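Local coordinates for solute-binding periplasmic protein of iron/siderophore ABC transporter (Yersinia pestis, PDB 6B2Y) that probably binds a chelated transition metal such as iron in the periplasm and delivers it to an ABC transporter for uptake, at residues V55-L60 with R80-Q85; K100-Q105 with L372-S377; L128-A133 with A155-V160; V162-S167 with N335-V340; I243-G248 with L341-F346. One frame throughout, in Å; residues are numbered along the deposited sequence.

Contact 1: V55-L60 with R80-Q85; sequences VERILL and RIVGWQ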
# COMPACT_ATOMS: atom_id res chain seq x y z
N VAL A 55 -16.24 -19.95 5.39
CA VAL A 55 -16.18 -18.49 5.46
C VAL A 55 -16.79 -17.94 4.18
O VAL A 55 -16.23 -18.13 3.09
CB VAL A 55 -14.75 -17.98 5.64
CG1 VAL A 55 -14.72 -16.46 5.47
CG2 VAL A 55 -14.22 -18.39 7.00
N GLU A 56 -17.93 -17.27 4.29
CA GLU A 56 -18.54 -16.64 3.13
C GLU A 56 -18.93 -15.19 3.35
O GLU A 56 -19.32 -14.53 2.38
CB GLU A 56 -19.77 -17.43 2.66
CG GLU A 56 -19.51 -18.90 2.31
CD GLU A 56 -18.66 -19.07 1.07
OE1 GLU A 56 -18.74 -18.22 0.15
OE2 GLU A 56 -17.90 -20.07 1.00
N ARG A 57 -18.84 -14.66 4.57
CA ARG A 57 -19.22 -13.28 4.88
C ARG A 57 -18.07 -12.59 5.62
O ARG A 57 -17.93 -12.74 6.83
CB ARG A 57 -20.51 -13.26 5.71
CG ARG A 57 -21.64 -14.04 5.05
CD ARG A 57 -22.94 -13.98 5.84
NE ARG A 57 -23.49 -12.63 5.97
CZ ARG A 57 -24.16 -12.00 5.01
NH1 ARG A 57 -24.36 -12.58 3.84
NH2 ARG A 57 -24.63 -10.77 5.22
N ILE A 58 -17.27 -11.82 4.88
CA ILE A 58 -16.06 -11.19 5.40
C ILE A 58 -16.32 -9.71 5.64
O ILE A 58 -16.86 -9.02 4.76
CB ILE A 58 -14.88 -11.35 4.43
CG1 ILE A 58 -14.65 -12.82 4.07
CG2 ILE A 58 -13.61 -10.70 5.02
CD1 ILE A 58 -13.72 -12.97 2.88
N LEU A 59 -15.89 -9.21 6.80
CA LEU A 59 -15.96 -7.79 7.14
C LEU A 59 -14.56 -7.21 7.09
O LEU A 59 -13.66 -7.69 7.79
CB LEU A 59 -16.56 -7.61 8.53
CG LEU A 59 -17.00 -6.21 8.95
CD1 LEU A 59 -18.33 -5.86 8.28
CD2 LEU A 59 -17.12 -6.15 10.47
N LEU A 60 -14.36 -6.17 6.30
CA LEU A 60 -13.07 -5.51 6.22
C LEU A 60 -13.06 -4.32 7.17
O LEU A 60 -13.69 -3.29 6.89
CB LEU A 60 -12.77 -5.09 4.78
CG LEU A 60 -12.71 -6.30 3.83
CD1 LEU A 60 -12.40 -5.83 2.43
CD2 LEU A 60 -11.68 -7.34 4.32
N ARG A 80 -17.69 -12.25 -1.26
CA ARG A 80 -17.76 -12.56 0.16
C ARG A 80 -17.63 -11.34 1.06
O ARG A 80 -17.56 -11.50 2.28
CB ARG A 80 -16.68 -13.58 0.55
CG ARG A 80 -16.77 -14.89 -0.17
CD ARG A 80 -15.96 -15.95 0.55
NE ARG A 80 -14.54 -15.85 0.24
CZ ARG A 80 -13.59 -16.55 0.86
NH1 ARG A 80 -13.92 -17.38 1.84
NH2 ARG A 80 -12.32 -16.39 0.51
N ILE A 81 -17.58 -10.14 0.50
CA ILE A 81 -17.48 -8.92 1.29
C ILE A 81 -18.88 -8.47 1.68
O ILE A 81 -19.66 -8.03 0.83
CB ILE A 81 -16.77 -7.79 0.52
CG1 ILE A 81 -15.45 -8.29 -0.05
CG2 ILE A 81 -16.57 -6.61 1.44
CD1 ILE A 81 -14.55 -8.91 0.98
N VAL A 82 -19.20 -8.54 2.98
CA VAL A 82 -20.52 -8.12 3.45
C VAL A 82 -20.50 -6.76 4.13
O VAL A 82 -21.54 -6.29 4.61
CB VAL A 82 -21.15 -9.17 4.39
CG1 VAL A 82 -21.26 -10.50 3.65
CG2 VAL A 82 -20.33 -9.31 5.65
N GLY A 83 -19.34 -6.10 4.17
CA GLY A 83 -19.23 -4.77 4.74
C GLY A 83 -17.78 -4.33 4.75
O GLY A 83 -16.89 -5.16 4.90
N TRP A 84 -17.53 -3.03 4.59
CA TRP A 84 -16.14 -2.59 4.69
C TRP A 84 -16.08 -1.18 5.24
O TRP A 84 -16.98 -0.36 5.01
CB TRP A 84 -15.38 -2.67 3.36
CG TRP A 84 -16.04 -2.07 2.13
CD1 TRP A 84 -17.02 -1.09 2.08
CD2 TRP A 84 -15.75 -2.40 0.75
NE1 TRP A 84 -17.33 -0.82 0.77
CE2 TRP A 84 -16.58 -1.60 -0.06
CE3 TRP A 84 -14.86 -3.30 0.14
CZ2 TRP A 84 -16.55 -1.68 -1.46
CZ3 TRP A 84 -14.84 -3.38 -1.25
CH2 TRP A 84 -15.68 -2.57 -2.03
N GLN A 85 -15.01 -0.92 5.97
CA GLN A 85 -14.68 0.43 6.41
C GLN A 85 -14.48 1.34 5.20
O GLN A 85 -14.14 0.89 4.10
CB GLN A 85 -13.43 0.37 7.28
CG GLN A 85 -13.08 1.63 8.03
CD GLN A 85 -12.15 2.49 7.23
OE1 GLN A 85 -11.58 2.04 6.23
NE2 GLN A 85 -12.02 3.75 7.63

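Contact 2: K100-Q105 with L372-S377; sequences KAKFPQ and LAVEPS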
# COMPACT_ATOMS: atom_id res chain seq x y z
N LYS A 100 -16.34 -0.83 -9.91
CA LYS A 100 -17.76 -0.55 -10.10
C LYS A 100 -18.18 -0.78 -11.55
O LYS A 100 -19.27 -1.30 -11.82
CB LYS A 100 -18.07 0.88 -9.67
CG LYS A 100 -19.53 1.29 -9.83
CD LYS A 100 -19.79 2.67 -9.23
CE LYS A 100 -21.28 3.01 -9.27
NZ LYS A 100 -21.53 4.44 -8.96
N ALA A 101 -17.32 -0.40 -12.49
CA ALA A 101 -17.63 -0.56 -13.91
C ALA A 101 -17.88 -2.01 -14.26
O ALA A 101 -18.80 -2.33 -15.02
CB ALA A 101 -16.50 0.02 -14.75
N LYS A 102 -17.10 -2.92 -13.68
CA LYS A 102 -17.23 -4.34 -13.94
C LYS A 102 -18.18 -5.04 -12.98
O LYS A 102 -18.78 -6.06 -13.35
CB LYS A 102 -15.85 -5.00 -13.84
CG LYS A 102 -15.77 -6.40 -14.43
CD LYS A 102 -14.34 -6.70 -14.83
CE LYS A 102 -14.27 -7.96 -15.66
NZ LYS A 102 -15.18 -8.98 -15.10
N PHE A 103 -18.35 -4.53 -11.77
CA PHE A 103 -19.14 -5.17 -10.72
C PHE A 103 -20.07 -4.13 -10.11
O PHE A 103 -19.76 -3.53 -9.07
CB PHE A 103 -18.25 -5.80 -9.65
CG PHE A 103 -17.31 -6.84 -10.18
CD1 PHE A 103 -17.70 -8.17 -10.25
CD2 PHE A 103 -16.03 -6.50 -10.61
CE1 PHE A 103 -16.85 -9.14 -10.74
CE2 PHE A 103 -15.16 -7.46 -11.10
CZ PHE A 103 -15.57 -8.79 -11.17
N PRO A 104 -21.23 -3.90 -10.72
CA PRO A 104 -22.12 -2.83 -10.22
C PRO A 104 -22.63 -3.07 -8.82
O PRO A 104 -22.98 -2.10 -8.14
CB PRO A 104 -23.26 -2.82 -11.25
CG PRO A 104 -22.71 -3.50 -12.46
CD PRO A 104 -21.74 -4.52 -11.95
N GLN A 105 -22.70 -4.31 -8.37
CA GLN A 105 -23.15 -4.64 -7.02
C GLN A 105 -22.22 -4.12 -5.93
O GLN A 105 -22.55 -4.26 -4.75
CB GLN A 105 -23.30 -6.16 -6.88
CG GLN A 105 -21.99 -6.93 -6.94
CD GLN A 105 -21.61 -7.38 -8.34
OE1 GLN A 105 -21.82 -6.66 -9.32
NE2 GLN A 105 -21.04 -8.58 -8.44
N LEU A 372 -6.22 -11.14 -10.40
CA LEU A 372 -7.31 -10.19 -10.28
C LEU A 372 -8.34 -10.36 -11.39
O LEU A 372 -8.12 -11.08 -12.38
CB LEU A 372 -6.75 -8.76 -10.27
CG LEU A 372 -5.76 -8.48 -9.13
CD1 LEU A 372 -5.32 -7.04 -9.22
CD2 LEU A 372 -6.39 -8.78 -7.77
N ALA A 373 -9.47 -9.68 -11.23
CA ALA A 373 -10.60 -9.74 -12.16
C ALA A 373 -10.79 -8.46 -12.95
O ALA A 373 -11.77 -8.35 -13.70
CB ALA A 373 -11.89 -10.08 -11.40
N VAL A 374 -9.91 -7.48 -12.79
CA VAL A 374 -9.96 -6.23 -13.54
C VAL A 374 -8.68 -6.08 -14.33
O VAL A 374 -7.65 -6.70 -14.04
CB VAL A 374 -10.18 -4.99 -12.62
CG1 VAL A 374 -11.54 -5.03 -11.99
CG2 VAL A 374 -9.11 -4.94 -11.53
N GLU A 375 -8.74 -5.24 -15.36
CA GLU A 375 -7.56 -4.92 -16.14
C GLU A 375 -6.74 -3.84 -15.45
O GLU A 375 -7.30 -2.93 -14.83
CB GLU A 375 -7.96 -4.43 -17.54
CG GLU A 375 -7.27 -5.19 -18.66
CD GLU A 375 -7.45 -6.68 -18.53
OE1 GLU A 375 -6.44 -7.41 -18.49
OE2 GLU A 375 -8.62 -7.13 -18.46
N PRO A 376 -5.42 -3.91 -15.57
CA PRO A 376 -4.59 -2.80 -15.10
C PRO A 376 -4.90 -1.53 -15.89
O PRO A 376 -5.23 -1.57 -17.08
CB PRO A 376 -3.16 -3.28 -15.34
CG PRO A 376 -3.27 -4.39 -16.31
CD PRO A 376 -4.61 -5.02 -16.09
N SER A 377 -4.82 -0.40 -15.20
CA SER A 377 -5.04 0.88 -15.84
C SER A 377 -4.37 1.95 -15.00
O SER A 377 -4.04 1.72 -13.83
CB SER A 377 -6.53 1.19 -16.01
OG SER A 377 -7.18 1.16 -14.75

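Contact 3: L128-A133 with A155-V160; sequences LNPDIA and AGVPVV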
# COMPACT_ATOMS: atom_id res chain seq x y z
N LEU A 128 -25.00 -7.82 10.08
CA LEU A 128 -24.47 -8.30 8.81
C LEU A 128 -24.12 -9.77 8.85
O LEU A 128 -23.78 -10.33 7.81
CB LEU A 128 -23.22 -7.51 8.40
CG LEU A 128 -23.35 -6.01 8.10
CD1 LEU A 128 -24.52 -5.76 7.17
CD2 LEU A 128 -23.51 -5.25 9.36
N ASN A 129 -24.20 -10.40 10.02
CA ASN A 129 -23.86 -11.81 10.19
C ASN A 129 -22.47 -12.14 9.64
O ASN A 129 -22.33 -13.06 8.82
CB ASN A 129 -24.91 -12.70 9.55
CG ASN A 129 -26.27 -12.52 10.17
OD1 ASN A 129 -26.39 -12.39 11.39
ND2 ASN A 129 -27.31 -12.48 9.34
N PRO A 130 -21.43 -11.42 10.05
CA PRO A 130 -20.10 -11.72 9.53
C PRO A 130 -19.54 -13.01 10.10
O PRO A 130 -19.77 -13.34 11.27
CB PRO A 130 -19.27 -10.50 9.96
CG PRO A 130 -19.91 -10.07 11.23
CD PRO A 130 -21.39 -10.38 11.10
N ASP A 131 -18.84 -13.77 9.25
CA ASP A 131 -18.12 -14.98 9.66
C ASP A 131 -16.75 -14.64 10.24
O ASP A 131 -16.21 -15.42 11.03
CB ASP A 131 -17.91 -15.92 8.47
CG ASP A 131 -19.20 -16.51 7.92
OD1 ASP A 131 -20.14 -16.73 8.71
OD2 ASP A 131 -19.25 -16.78 6.70
N ILE A 132 -16.18 -13.51 9.84
CA ILE A 132 -14.82 -13.13 10.19
C ILE A 132 -14.65 -11.65 9.87
O ILE A 132 -15.31 -11.13 8.96
CB ILE A 132 -13.80 -14.00 9.43
CG1 ILE A 132 -12.40 -13.88 10.03
CG2 ILE A 132 -13.80 -13.67 7.93
CD1 ILE A 132 -11.47 -14.99 9.60
N ALA A 133 -13.77 -10.97 10.60
CA ALA A 133 -13.41 -9.59 10.33
C ALA A 133 -11.89 -9.46 10.31
O ALA A 133 -11.20 -10.13 11.08
CB ALA A 133 -14.01 -8.63 11.37
N ALA A 155 -19.19 -9.93 20.76
CA ALA A 155 -20.25 -10.58 19.99
C ALA A 155 -19.82 -11.93 19.41
O ALA A 155 -20.62 -12.56 18.71
CB ALA A 155 -20.71 -9.67 18.85
N GLY A 156 -18.59 -12.36 19.67
CA GLY A 156 -18.14 -13.68 19.28
C GLY A 156 -17.66 -13.83 17.85
O GLY A 156 -17.36 -14.96 17.43
N VAL A 157 -17.58 -12.75 17.09
CA VAL A 157 -17.10 -12.83 15.70
C VAL A 157 -15.58 -12.87 15.70
O VAL A 157 -14.95 -12.03 16.37
CB VAL A 157 -17.63 -11.65 14.88
CG1 VAL A 157 -16.93 -11.58 13.52
CG2 VAL A 157 -19.13 -11.76 14.69
N PRO A 158 -14.95 -13.80 14.99
CA PRO A 158 -13.48 -13.88 15.00
C PRO A 158 -12.87 -12.67 14.30
O PRO A 158 -13.30 -12.29 13.22
CB PRO A 158 -13.18 -15.18 14.24
CG PRO A 158 -14.52 -15.86 14.03
CD PRO A 158 -15.55 -14.80 14.09
N VAL A 159 -11.85 -12.09 14.93
CA VAL A 159 -11.12 -10.95 14.38
C VAL A 159 -9.67 -11.38 14.15
O VAL A 159 -9.03 -11.94 15.05
CB VAL A 159 -11.18 -9.74 15.32
CG1 VAL A 159 -10.30 -8.62 14.81
CG2 VAL A 159 -12.62 -9.27 15.52
N VAL A 160 -9.15 -11.12 12.95
CA VAL A 160 -7.80 -11.52 12.57
C VAL A 160 -7.03 -10.26 12.18
O VAL A 160 -7.51 -9.48 11.35
CB VAL A 160 -7.81 -12.53 11.41
CG1 VAL A 160 -6.42 -12.69 10.81
CG2 VAL A 160 -8.38 -13.87 11.87

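Contact 4: V162-S167 with N335-V340; sequences VDFRNS and NSPYNV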
# COMPACT_ATOMS: atom_id res chain seq x y z
N VAL A 162 -3.67 -8.47 10.44
CA VAL A 162 -2.60 -8.59 9.46
C VAL A 162 -1.71 -7.35 9.57
O VAL A 162 -2.03 -6.40 10.28
CB VAL A 162 -3.12 -8.75 8.02
CG1 VAL A 162 -3.89 -10.06 7.87
CG2 VAL A 162 -3.99 -7.51 7.63
N ASP A 163 -0.58 -7.37 8.86
CA ASP A 163 0.22 -6.16 8.77
C ASP A 163 0.94 -6.09 7.42
O ASP A 163 1.74 -6.99 7.09
CB ASP A 163 1.26 -6.06 9.88
CG ASP A 163 2.14 -4.81 9.73
OD1 ASP A 163 1.58 -3.71 9.60
OD2 ASP A 163 3.39 -4.96 9.70
N PHE A 164 0.67 -5.01 6.68
CA PHE A 164 1.42 -4.60 5.49
C PHE A 164 2.02 -3.22 5.66
O PHE A 164 2.62 -2.69 4.72
CB PHE A 164 0.51 -4.59 4.25
CG PHE A 164 -0.17 -5.89 4.00
CD1 PHE A 164 0.54 -6.98 3.52
CD2 PHE A 164 -1.54 -6.03 4.27
CE1 PHE A 164 -0.08 -8.19 3.27
CE2 PHE A 164 -2.17 -7.23 4.03
CZ PHE A 164 -1.44 -8.31 3.54
N ARG A 165 1.87 -2.62 6.84
CA ARG A 165 2.16 -1.21 7.06
C ARG A 165 3.36 -0.99 7.96
O ARG A 165 4.23 -0.17 7.65
CB ARG A 165 0.93 -0.51 7.67
CG ARG A 165 0.93 1.02 7.45
CD ARG A 165 -0.09 1.72 8.37
NE ARG A 165 0.14 1.32 9.75
CZ ARG A 165 -0.75 0.68 10.50
NH1 ARG A 165 -1.96 0.42 10.01
NH2 ARG A 165 -0.43 0.34 11.74
N ASN A 166 3.41 -1.67 9.11
CA ASN A 166 4.48 -1.42 10.07
C ASN A 166 5.81 -1.95 9.55
O ASN A 166 6.80 -1.21 9.45
CB ASN A 166 4.14 -2.07 11.41
CG ASN A 166 2.93 -1.45 12.06
OD1 ASN A 166 2.45 -0.40 11.63
ND2 ASN A 166 2.42 -2.08 13.12
N SER A 167 5.85 -3.23 9.22
CA SER A 167 7.07 -3.88 8.75
C SER A 167 6.74 -4.75 7.55
O SER A 167 6.66 -5.98 7.67
CB SER A 167 7.70 -4.70 9.88
OG SER A 167 7.65 -3.94 11.09
N ASN A 335 0.54 0.28 2.39
CA ASN A 335 -0.23 -0.69 3.17
C ASN A 335 -0.94 -1.65 2.21
O ASN A 335 -2.17 -1.75 2.18
CB ASN A 335 -1.23 0.02 4.08
CG ASN A 335 -1.83 -0.90 5.11
OD1 ASN A 335 -1.31 -2.00 5.33
ND2 ASN A 335 -2.91 -0.47 5.76
N SER A 336 -0.17 -2.38 1.40
CA SER A 336 -0.77 -3.29 0.43
C SER A 336 0.22 -4.35 0.02
O SER A 336 1.38 -4.01 -0.25
CB SER A 336 -1.22 -2.54 -0.83
OG SER A 336 -1.45 -3.47 -1.89
N PRO A 337 -0.19 -5.62 -0.09
CA PRO A 337 0.74 -6.64 -0.59
C PRO A 337 1.13 -6.47 -2.05
O PRO A 337 2.02 -7.19 -2.53
CB PRO A 337 -0.01 -7.95 -0.37
CG PRO A 337 -1.49 -7.53 -0.37
CD PRO A 337 -1.51 -6.18 0.26
N TYR A 338 0.53 -5.52 -2.77
CA TYR A 338 1.02 -5.18 -4.10
C TYR A 338 2.34 -4.43 -4.04
O TYR A 338 2.89 -4.08 -5.09
CB TYR A 338 0.03 -4.28 -4.86
CG TYR A 338 -1.31 -4.82 -5.28
CD1 TYR A 338 -1.99 -4.23 -6.35
CD2 TYR A 338 -1.95 -5.85 -4.60
CE1 TYR A 338 -3.23 -4.69 -6.74
CE2 TYR A 338 -3.20 -6.31 -4.98
CZ TYR A 338 -3.84 -5.71 -6.05
OH TYR A 338 -5.09 -6.15 -6.44
N ASN A 339 2.87 -4.17 -2.83
CA ASN A 339 4.01 -3.28 -2.66
C ASN A 339 5.27 -3.73 -3.38
O ASN A 339 6.21 -2.94 -3.47
CB ASN A 339 4.28 -3.06 -1.16
CG ASN A 339 4.71 -4.34 -0.42
OD1 ASN A 339 5.50 -5.12 -0.93
ND2 ASN A 339 4.20 -4.52 0.80
N VAL A 340 5.32 -4.98 -3.87
CA VAL A 340 6.48 -5.39 -4.67
C VAL A 340 6.65 -4.46 -5.87
O VAL A 340 7.78 -4.26 -6.35
CB VAL A 340 6.36 -6.87 -5.08
CG1 VAL A 340 5.08 -7.15 -5.84
CG2 VAL A 340 7.60 -7.33 -5.91
O HOH W 1 2.71 -2.18 2.04
O HOH W 2 -1.92 -3.51 7.44

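Contact 5: I243-G248 with L341-F346; sequences IDQAGG and LAIQSF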
# COMPACT_ATOMS: atom_id res chain seq x y z
N ILE A 243 12.86 1.06 0.52
CA ILE A 243 14.14 1.71 0.25
C ILE A 243 15.29 0.76 0.53
O ILE A 243 16.19 0.58 -0.31
CB ILE A 243 14.26 3.00 1.07
CG1 ILE A 243 13.24 4.03 0.56
CG2 ILE A 243 15.67 3.58 0.99
CD1 ILE A 243 13.13 5.25 1.45
N ASP A 244 15.27 0.12 1.71
CA ASP A 244 16.31 -0.84 2.10
C ASP A 244 16.46 -1.94 1.05
O ASP A 244 17.57 -2.21 0.57
CB ASP A 244 15.99 -1.47 3.47
CG ASP A 244 15.99 -0.47 4.62
OD1 ASP A 244 16.35 0.70 4.44
OD2 ASP A 244 15.60 -0.87 5.75
N GLN A 245 15.35 -2.61 0.70
CA GLN A 245 15.45 -3.73 -0.23
C GLN A 245 15.90 -3.28 -1.61
O GLN A 245 16.53 -4.06 -2.34
CB GLN A 245 14.10 -4.45 -0.35
CG GLN A 245 13.69 -5.19 0.92
CD GLN A 245 12.32 -5.85 0.78
OE1 GLN A 245 12.22 -7.04 0.50
NE2 GLN A 245 11.27 -5.07 0.99
N ALA A 246 15.58 -2.05 -1.99
CA ALA A 246 15.97 -1.53 -3.29
C ALA A 246 17.39 -0.99 -3.27
O ALA A 246 17.83 -0.42 -4.27
CB ALA A 246 15.00 -0.44 -3.75
N GLY A 247 18.11 -1.16 -2.16
CA GLY A 247 19.50 -0.75 -2.13
C GLY A 247 19.75 0.72 -1.89
O GLY A 247 20.83 1.22 -2.21
N GLY A 248 18.77 1.45 -1.34
CA GLY A 248 18.97 2.82 -0.96
C GLY A 248 19.27 2.96 0.53
O GLY A 248 19.12 2.03 1.32
N LEU A 341 5.56 -3.87 -6.36
CA LEU A 341 5.71 -2.93 -7.47
C LEU A 341 6.45 -1.68 -7.05
O LEU A 341 7.18 -1.08 -7.86
CB LEU A 341 4.34 -2.57 -8.04
CG LEU A 341 3.58 -3.78 -8.57
CD1 LEU A 341 2.11 -3.44 -8.81
CD2 LEU A 341 4.22 -4.30 -9.83
N ALA A 342 6.30 -1.25 -5.80
CA ALA A 342 7.09 -0.11 -5.33
C ALA A 342 8.55 -0.50 -5.13
O ALA A 342 9.46 0.28 -5.42
CB ALA A 342 6.50 0.44 -4.04
N ILE A 343 8.80 -1.71 -4.61
CA ILE A 343 10.18 -2.14 -4.41
C ILE A 343 10.93 -2.15 -5.74
O ILE A 343 12.07 -1.66 -5.83
CB ILE A 343 10.21 -3.51 -3.73
CG1 ILE A 343 9.65 -3.41 -2.31
CG2 ILE A 343 11.63 -4.06 -3.73
CD1 ILE A 343 9.32 -4.80 -1.74
N GLN A 344 10.29 -2.68 -6.78
CA GLN A 344 10.92 -2.75 -8.10
C GLN A 344 11.11 -1.37 -8.69
O GLN A 344 12.15 -1.08 -9.30
CB GLN A 344 10.10 -3.63 -9.04
CG GLN A 344 10.16 -5.12 -8.74
CD GLN A 344 9.50 -5.94 -9.82
OE1 GLN A 344 8.82 -5.40 -10.70
NE2 GLN A 344 9.69 -7.24 -9.77
N SER A 345 10.11 -0.49 -8.54
CA SER A 345 10.24 0.87 -9.07
C SER A 345 11.36 1.63 -8.37
O SER A 345 12.16 2.31 -9.03
CB SER A 345 8.91 1.63 -8.92
OG SER A 345 7.96 1.16 -9.85
N PHE A 346 11.45 1.52 -7.04
CA PHE A 346 12.55 2.16 -6.32
C PHE A 346 13.89 1.68 -6.85
O PHE A 346 14.79 2.49 -7.12
CB PHE A 346 12.47 1.87 -4.81
CG PHE A 346 11.38 2.60 -4.10
CD1 PHE A 346 10.36 3.24 -4.81
CD2 PHE A 346 11.35 2.64 -2.72
CE1 PHE A 346 9.35 3.90 -4.14
CE2 PHE A 346 10.35 3.29 -2.04
CZ PHE A 346 9.33 3.95 -2.76

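Contact 1: V55-L60 with R80-Q85
Arg-80 reaches back to the loop before strand 58-60, where its NH1 donates to Val-55 O at 2.7 Å. That oxygen lies in the guanidinium plane, but NH1 stands above the carbonyl plane of Val-55. The bend at chi3 (-80°) turns NE out of the line of the aliphatic chain. Ile-58 CD1 covers one guanidinium face, offset toward its rim. Leu-183 O also takes a bond from NH1, and Glu-73 forms a salt bridge with NH2. The Arg-80 carbonyl O receives Ile-58 N at 2.6 Å. Ile-81 follows, its CD1 resting against Leu-60 CD1 at 4.0 Å. Val-82 N then donates to Ile-58 O at 3.0 Å. Val-82 CG1 sits 3.5 Å above the centre of the Arg-57 guanidinium, whose NH2 bonds to Leu-128 O. Gly-83 O accepts from Leu-60 N at 3.1 Å, and Leu-59 CD1 packs close beside the glycine CA. At Trp-84 the CB meets Leu-60 CB, while the indole leads off to Phe-88. Gln-85 N closes the ladder on Leu-60 O at 2.9 Å. These parallel strands belong to a beta-alpha-beta unit with helix 66-70. Four backbone bonds pair them, while Leu-59 and Trp-84 turn theirs to the neighbours on the far sides. The buried Arg-80 charge is probably offset in part by Glu-73, with Arg-185 close by as a like charge.

Contact 2: K100-Q105 with L372-S377
Lys-102 and Phe-103 meet Ala-373 and Val-374 through the length of one side chain and the edge of the other. The phenyl ring is turned edge-on to the second segment. Its CZ touches Ala-373 CB at 3.9 Å, and the methyl carbon lies near the ring plane. The neighbouring rim atom, Phe-103 CE2, faces Val-374 CG1 at a looser 4.4 Å. Near another part of the same rim, CD1, the amide NE2 of Gln-105 lies in the ring plane.

The lysine reaches out next to the ring. Its CG is anti to the backbone N (chi1 -165°), and the chain stays extended until chi4 (-40°) bends NZ aside. The aliphatic part does the touching. Lys-102 CE comes to 3.2 Å from Ala-373 O, and Lys-102 CD comes to 3.3 Å from the same oxygen. Lys-102 CD also lies 4.3 Å from Val-374 CG1, and this one methyl therefore meets both the lysine chain and the ring edge.

Ile-98 and Tyr-99 of helix 93-102 pack on Val-374, and Pro-77 and Leu-78 pack on Phe-103. A bound sodium ion lies about 5 Å from the Val-374 side chain. The contact joins the end of helix 93-102 to the loop between helix 360-371 and strand 381-383. It is small: methyl groups meet the ring edge, and lysine carbons meet a carbonyl oxygen. The lysine charge may still be felt weakly by that carbonyl, since Lys-102 NZ is 3.7 Å from Ala-373 O.

Contact 3: L128-A133 with A155-V160
Ile-132 packs against Pro-158 and Val-160 with one branch of its side chain. Ile-132 CB lies 4.2 Å from Pro-158 O. Next, Ile-132 CG1 comes to 3.7 Å from Pro-158 O and also faces the Pro-158 ring at CB. At the tip, Ile-132 CD1 rests on Val-160 CG2 at 4.0 Å, the two side chains meeting at a slant. CG1 is anti to the backbone N (chi1 -166°), which leaves CG2 between the backbone N and the carbonyl carbon. Ala-182 and Leu-178 of helix 168-182 cover Ile-132 and Val-160 respectively.

Earlier in the chain, Pro-130 and Val-157 cross at about a right angle. Pro-130 CG touches Val-157 CG2 at 3.9 Å, and both valine methyls also lie near Pro-130 O. The Pro-158 ring leans on the backbone, with its CD 3.2 Å from Asp-131 O. The Asp-131 carboxylate is held outside this pair of segments, by the backbone N atoms of Glu-56 and Arg-57.

Two backbone bonds lock the strands. Ala-133 N donates to Pro-158 O at 3.0 Å, and Val-160 N donates to Ala-133 O at 2.9 Å. Before the second strand, helix 147-154 is closed by a Schellman motif at Gly-156, which has positive phi. This is the start of the parallel pairing in a beta-alpha-beta crossover, strand 132-136, helix 147-154, strand 159-162, with 159-162 outermost in the five-stranded parallel sheet.

Contact 4: V162-S167 with N335-V340
Phe-164 and Pro-337 form the apolar part of the contact. Pro-337 CD stands 3.7 Å from the ring centroid and almost exactly on the ring normal, a CH-pi contact over the face. Pro-337 CB lies 3.6 Å from Phe-164 CE1. Ala-68 of helix 66-70 packs on both residues.

The Asn-335 side chain packs on carbon, its CG anti to the backbone N (chi1 -167°) and against Arg-165 CB and CG. Asn-335 OD1 comes to the ring edge, 3.3 Å from Phe-164 CB, and to 3.6 Å from Arg-165 CB. Ring and amide planes are 49° apart. The Arg-165 NH2 bonds instead to Leu-137 O.

One bridging water donates to Phe-164 O at 2.7 Å and accepts from Ser-336 N and Asn-339 ND2. The other accepts from Phe-164 N and donates to Asn-335 OD1 at 2.7 Å.

Each loop is braced internally. Asp-163 OD1 accepts from Asn-166 N through its syn lone pair, and from Arg-165 N above the carboxylate plane. Asp-163 OD2 takes Ser-167 N. In the other loop, Ser-336 OG accepts from Tyr-338 N in an ST turn.

Two waters thus bridge Phe-164 N and O and Ser-336 N. Direct contact comes from ring on proline and Asn-335 on carbon.

Contact 5: I243-G248 with L341-F346
Ala-246 and Phe-346 bring their segments closest, with CA atoms 5.9 Å apart, where helix 239-245 ends beside helix 340-350. The end of the first helix is a Schellman motif: Gly-248 N bonds to Ile-243 O, Gly-247 N bonds to Asp-244 O, and Gly-247 has positive phi.

Ala-246 CB points at the other helix and meets Phe-346 CB at 3.6 Å. The same methyl lies 3.8 Å from Ile-343 O. The phenyl group stands to one side of it. Its chi1 of -73° sets CG anti to the carbonyl carbon, and the ring presents its CD2-CE2 edge to Ile-243. Ile-243 CG1 is 4.0 Å from Phe-346 CE2, and Ile-243 N lies in the ring plane, 3.9 Å from Phe-346 CD2.

Gln-245 forms the other flank. Its chain is extended beyond CG, and its amide NE2 lies 3.4 Å from Ile-343 CD1. NE2 also gives a weak hydrogen bond to Asp-241 O. Phe-242 packs on both Ile-343 and Phe-346, and Val-200 and Tyr-196 of helix 186-207 cover Gln-245 and Ile-343. Within helix 340-350, Leu-341 O accepts from Ser-345 N and Ser-345 OG, from opposite faces of its plane.

The two segments are thus joined by van der Waals contacts, some between carbons and some between a carbon and a polar atom. The glutamine amide adds a polar group at the flank, with its weak bond directed back into its own helix.

From the N terminus, contact 1 closes first, over a short loop that holds helix 66-70. Contact 2 opens next at residues 100-105 and closes only at 372-377, so the other three all fall within its span. Contact 3 closes a short loop around helix 147-154. It sits beside contact 1 in the same parallel sheet, where strands 58-60 and 132-136 are neighbours. Strand 159-162 then leads into contact 4. Contacts 4 and 5 cross: 162-167 and 243-248 come first, followed by 335-340 and 341-346. Together they tie the loop after strand 159-162, and helix 239-245, to the region around the start of helix 340-350.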